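PDB 2EL7: tryptophanyl-tRNA synthetase from Thermus thermophilus, which probably catalyses the ATP-dependent attachment of tryptophan to its cognate tRNA, working as a homodimeric class I aminoacyl-tRNA synthetase. Local coordinates for residues 61-64 and 65-69; 298-301 and 302-305. All blocks are in the same frame, centred on the assembly; numbering follows the deposited sequence.

Contact 1 (61-64 and 65-69)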
loop_
_atom_site.group_PDB
_atom_site.type_symbol
_atom_site.label_atom_id
_atom_site.label_comp_id
_atom_site.label_asym_id
_atom_site.label_seq_id
_atom_site.Cartn_x
_atom_site.Cartn_y
_atom_site.Cartn_z
ATOM N N ARG A 61 17.548 14.114 6.441
ATOM C CA ARG A 61 17.858 13.039 7.383
ATOM C C ARG A 61 18.111 11.722 6.649
ATOM O O ARG A 61 18.918 10.904 7.090
ATOM C CB ARG A 61 16.728 12.844 8.402
ATOM C CG ARG A 61 16.865 13.705 9.647
ATOM C CD ARG A 61 15.516 14.046 10.216
ATOM N NE ARG A 61 14.721 12.861 10.491
ATOM C CZ ARG A 61 13.398 12.817 10.359
ATOM N NH1 ARG A 61 12.741 13.900 9.949
ATOM N NH2 ARG A 61 12.730 11.700 10.642
ATOM N N THR A 62 17.434 11.529 5.524
ATOM C CA THR A 62 17.611 10.305 4.768
ATOM C C THR A 62 18.963 10.295 4.106
ATOM O O THR A 62 19.635 9.262 4.060
ATOM C CB THR A 62 16.535 10.167 3.706
ATOM O OG1 THR A 62 15.257 10.052 4.347
ATOM C CG2 THR A 62 16.799 8.964 2.811
ATOM N N PHE A 63 19.373 11.464 3.614
ATOM C CA PHE A 63 20.655 11.592 2.936
ATOM C C PHE A 63 21.809 11.438 3.928
ATOM O O PHE A 63 22.843 10.859 3.589
ATOM C CB PHE A 63 20.734 12.954 2.234
ATOM C CG PHE A 63 22.110 13.307 1.760
ATOM C CD1 PHE A 63 22.581 12.828 0.555
ATOM C CD2 PHE A 63 22.964 14.050 2.575
ATOM C CE1 PHE A 63 23.890 13.075 0.168
ATOM C CE2 PHE A 63 24.265 14.300 2.200
ATOM C CZ PHE A 63 24.731 13.808 0.991
ATOM N N GLU A 64 21.635 11.975 5.143
ATOM C CA GLU A 64 22.661 11.881 6.181
ATOM C C GLU A 64 22.774 10.442 6.652
ATOM O O GLU A 64 23.857 9.994 6.986
ATOM C CB GLU A 64 22.339 12.805 7.367
ATOM C CG GLU A 64 22.572 14.284 7.089
ATOM C CD GLU A 64 22.097 15.201 8.223
ATOM O OE1 GLU A 64 21.457 14.704 9.182
ATOM O OE2 GLU A 64 22.355 16.430 8.153
ATOM N N ALA A 65 21.650 9.723 6.683
ATOM C CA ALA A 65 21.635 8.311 7.078
ATOM C C ALA A 65 22.582 7.546 6.167
ATOM O O ALA A 65 23.353 6.701 6.618
ATOM C CB ALA A 65 20.226 7.728 6.960
ATOM N N ALA A 66 22.520 7.839 4.876
ATOM C CA ALA A 66 23.398 7.176 3.931
ATOM C C ALA A 66 24.837 7.608 4.165
ATOM O O ALA A 66 25.749 6.785 4.228
ATOM C CB ALA A 66 22.987 7.502 2.487
ATOM N N LEU A 67 25.041 8.909 4.292
ATOM C CA LEU A 67 26.384 9.415 4.488
ATOM C C LEU A 67 27.052 8.823 5.711
ATOM O O LEU A 67 28.149 8.280 5.621
ATOM C CB LEU A 67 26.379 10.948 4.595
ATOM C CG LEU A 67 27.744 11.654 4.733
ATOM C CD1 LEU A 67 27.577 13.095 4.300
ATOM C CD2 LEU A 67 28.277 11.574 6.190
ATOM N N VAL A 68 26.394 8.909 6.851
ATOM C CA VAL A 68 27.023 8.402 8.056
ATOM C C VAL A 68 27.252 6.891 8.073
ATOM O O VAL A 68 28.286 6.429 8.559
ATOM C CB VAL A 68 26.256 8.838 9.324
ATOM C CG1 VAL A 68 27.014 8.352 10.553
ATOM C CG2 VAL A 68 26.143 10.366 9.367
ATOM N N ASN A 69 26.316 6.122 7.546
ATOM C CA ASN A 69 26.513 4.684 7.518
ATOM C C ASN A 69 27.612 4.311 6.544
ATOM O O ASN A 69 28.335 3.343 6.757
ATOM C CB ASN A 69 25.212 3.970 7.188
ATOM C CG ASN A 69 24.342 3.811 8.405
ATOM O OD1 ASN A 69 24.637 3.011 9.267
ATOM N ND2 ASN A 69 23.290 4.607 8.497
#

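Contact 2 (298-301 and 302-305)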
loop_
_atom_site.group_PDB
_atom_site.type_symbol
_atom_site.label_atom_id
_atom_site.label_comp_id
_atom_site.label_asym_id
_atom_site.label_seq_id
_atom_site.Cartn_x
_atom_site.Cartn_y
_atom_site.Cartn_z
ATOM N N TYR A 298 28.896 11.561 -4.474
ATOM C CA TYR A 298 29.274 10.168 -4.259
ATOM C C TYR A 298 28.134 9.431 -3.547
ATOM O O TYR A 298 27.808 8.305 -3.893
ATOM C CB TYR A 298 30.531 10.080 -3.387
ATOM C CG TYR A 298 31.038 8.671 -3.205
ATOM C CD1 TYR A 298 31.705 8.012 -4.237
ATOM C CD2 TYR A 298 30.765 7.965 -2.037
ATOM C CE1 TYR A 298 32.075 6.668 -4.113
ATOM C CE2 TYR A 298 31.125 6.629 -1.897
ATOM C CZ TYR A 298 31.780 5.979 -2.937
ATOM O OH TYR A 298 32.134 4.641 -2.794
ATOM N N VAL A 299 27.532 10.072 -2.549
ATOM C CA VAL A 299 26.467 9.435 -1.801
ATOM C C VAL A 299 25.235 9.272 -2.648
ATOM O O VAL A 299 24.659 8.189 -2.698
ATOM C CB VAL A 299 26.131 10.244 -0.559
ATOM C CG1 VAL A 299 24.990 9.582 0.218
ATOM C CG2 VAL A 299 27.395 10.390 0.290
ATOM N N MET A 300 24.836 10.344 -3.327
ATOM C CA MET A 300 23.652 10.283 -4.172
ATOM C C MET A 300 23.796 9.291 -5.327
ATOM O O MET A 300 22.817 8.661 -5.725
ATOM C CB MET A 300 23.297 11.672 -4.703
ATOM C CG MET A 300 22.829 12.649 -3.609
ATOM S SD MET A 300 21.333 12.103 -2.726
ATOM C CE MET A 300 20.340 11.577 -4.094
ATOM N N ASP A 301 25.015 9.138 -5.838
ATOM C CA ASP A 301 25.291 8.227 -6.943
ATOM C C ASP A 301 25.274 6.773 -6.445
ATOM O O ASP A 301 24.822 5.868 -7.161
ATOM C CB ASP A 301 26.646 8.576 -7.576
ATOM C CG ASP A 301 26.926 7.790 -8.857
ATOM O OD1 ASP A 301 27.667 6.801 -8.812
ATOM O OD2 ASP A 301 26.398 8.163 -9.918
ATOM N N ALA A 302 25.768 6.552 -5.227
ATOM C CA ALA A 302 25.740 5.226 -4.650
ATOM C C ALA A 302 24.258 4.836 -4.441
ATOM O O ALA A 302 23.865 3.680 -4.671
ATOM C CB ALA A 302 26.479 5.211 -3.328
ATOM N N LEU A 303 23.443 5.799 -4.017
ATOM C CA LEU A 303 22.017 5.555 -3.809
ATOM C C LEU A 303 21.310 5.269 -5.140
ATOM O O LEU A 303 20.496 4.359 -5.238
ATOM C CB LEU A 303 21.345 6.764 -3.113
ATOM C CG LEU A 303 21.847 7.093 -1.696
ATOM C CD1 LEU A 303 21.055 8.236 -1.107
ATOM C CD2 LEU A 303 21.701 5.852 -0.814
ATOM N N LEU A 304 21.658 6.035 -6.165
ATOM C CA LEU A 304 21.062 5.905 -7.485
ATOM C C LEU A 304 21.365 4.547 -8.077
ATOM O O LEU A 304 20.497 3.900 -8.655
ATOM C CB LEU A 304 21.612 6.990 -8.400
ATOM C CG LEU A 304 20.768 7.403 -9.610
ATOM C CD1 LEU A 304 19.544 8.166 -9.111
ATOM C CD2 LEU A 304 21.598 8.289 -10.579
ATOM N N GLU A 305 22.612 4.123 -7.928
ATOM C CA GLU A 305 23.071 2.843 -8.450
ATOM C C GLU A 305 22.542 1.669 -7.589
ATOM O O GLU A 305 22.245 0.596 -8.104
ATOM C CB GLU A 305 24.617 2.838 -8.491
ATOM C CG GLU A 305 25.231 1.967 -9.599
ATOM C CD GLU A 305 25.115 2.607 -10.991
ATOM O OE1 GLU A 305 25.147 1.858 -12.001
ATOM O OE2 GLU A 305 24.997 3.858 -11.077
#

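Contact 1 (61-64 and 65-69)
The F63 ring meets L67 one turn further along helix 55-72: methyl CD1 of L67 comes at a slant to ring atom CE2 of F63, 4.1 Å away. Both side chains leave the backbone with CG anti to N (chi1 168° for F63, -177° for L67), which lets them reach each other along the helix surface. Elsewhere the ring packs on helix 296-324, at P296 among others. The second flat group, the N69 amide, has its acceptor, A65 O, close to its own plane. That carbonyl accepts from two donors, N69 ND2 at 2.8 Å and the backbone N69 N at 3.2 Å, which approach from opposite faces, while the N69 side chain also touches I23 and W26 of helix 16-33.

The helical ladder runs A65 N to R61 O at 3.0 Å, L67 N to F63 O at 3.0 Å, and a weak rung from A66 N to T62 O. The straightest is V68 N to E64 O, 2.8 Å with an N-H...O angle of 178°. Methyl CG2 of V68, placed beside its backbone N, lies against the same E64 O at 3.3 Å. T62 OG1 turns back to bond L58 O, and E64 OE2 bonds Q60 NE2.

Helix 55-72 is the crossover of a beta-alpha-beta unit, between strands 37-41 and 80-83 in the parallel sheet of the class I catalytic fold. The single ND2 bond to A65 O fixes the rotation of the N69 amide and gives one N-H of this buried group an acceptor where the helix packs against helix 16-33.

Contact 2 (298-301 and 302-305)
Apolar contact centres on L303, whose CD1 sits 4.2 Å from M300 SD and, more loosely, 4.4 Å from V299 CG1, so one methyl lies near side chains three and four residues back. Its CG, beside the backbone N (chi1 -63°), lies over the preceding turn, 3.2 Å from V299 O. M300 coils back on itself, all three torsions turning the same way, and brings its sulfur alongside that methyl.

Backbone hydrogen bonds are regular: A302 N to Y298 O and L303 N to V299 O at 3.0 Å, then L304 N to M300 O and E305 N to D301 O at 2.9 Å. They belong to the first turns of helix 296-324, the long last helix of the chain, which follows helix 267-294 and here lies against the catalytic domain: L303 packs on L81 and V83 of strand 80-83. The second subunit packs alongside, its L329 on M300 and its P330 on L304.

Y298 OH bonds E77 OE1. D301 OD1 and E305 OE2, like charges one turn apart, stand 4.6 Å from each other, a proximity that could raise the pKa of either carboxylate, and D301 is exposed to solvent.

Overall arrangement
Contacts 1 and 2 come in series along the chain yet lie side by side, their centres 11 Å apart, because helix 296-324 returns to pack on helix 55-72. F63 supplies much of the join: its CD1 is 3.6 Å from M300 SD and its CE1 3.7 Å from V299 CG1. Deeper in, A66 CB lies 3.7 Å from V299 CG1 and 3.9 Å from L303 CD2. L328 of the second subunit touches both T62 and L303, so the dimer interface reaches both contacts. Contact 1 is the nearer to the predicted ATP site: the T62 side chain is about 4 Å from that of P10, in the HIGH region, against about 11 Å for L303.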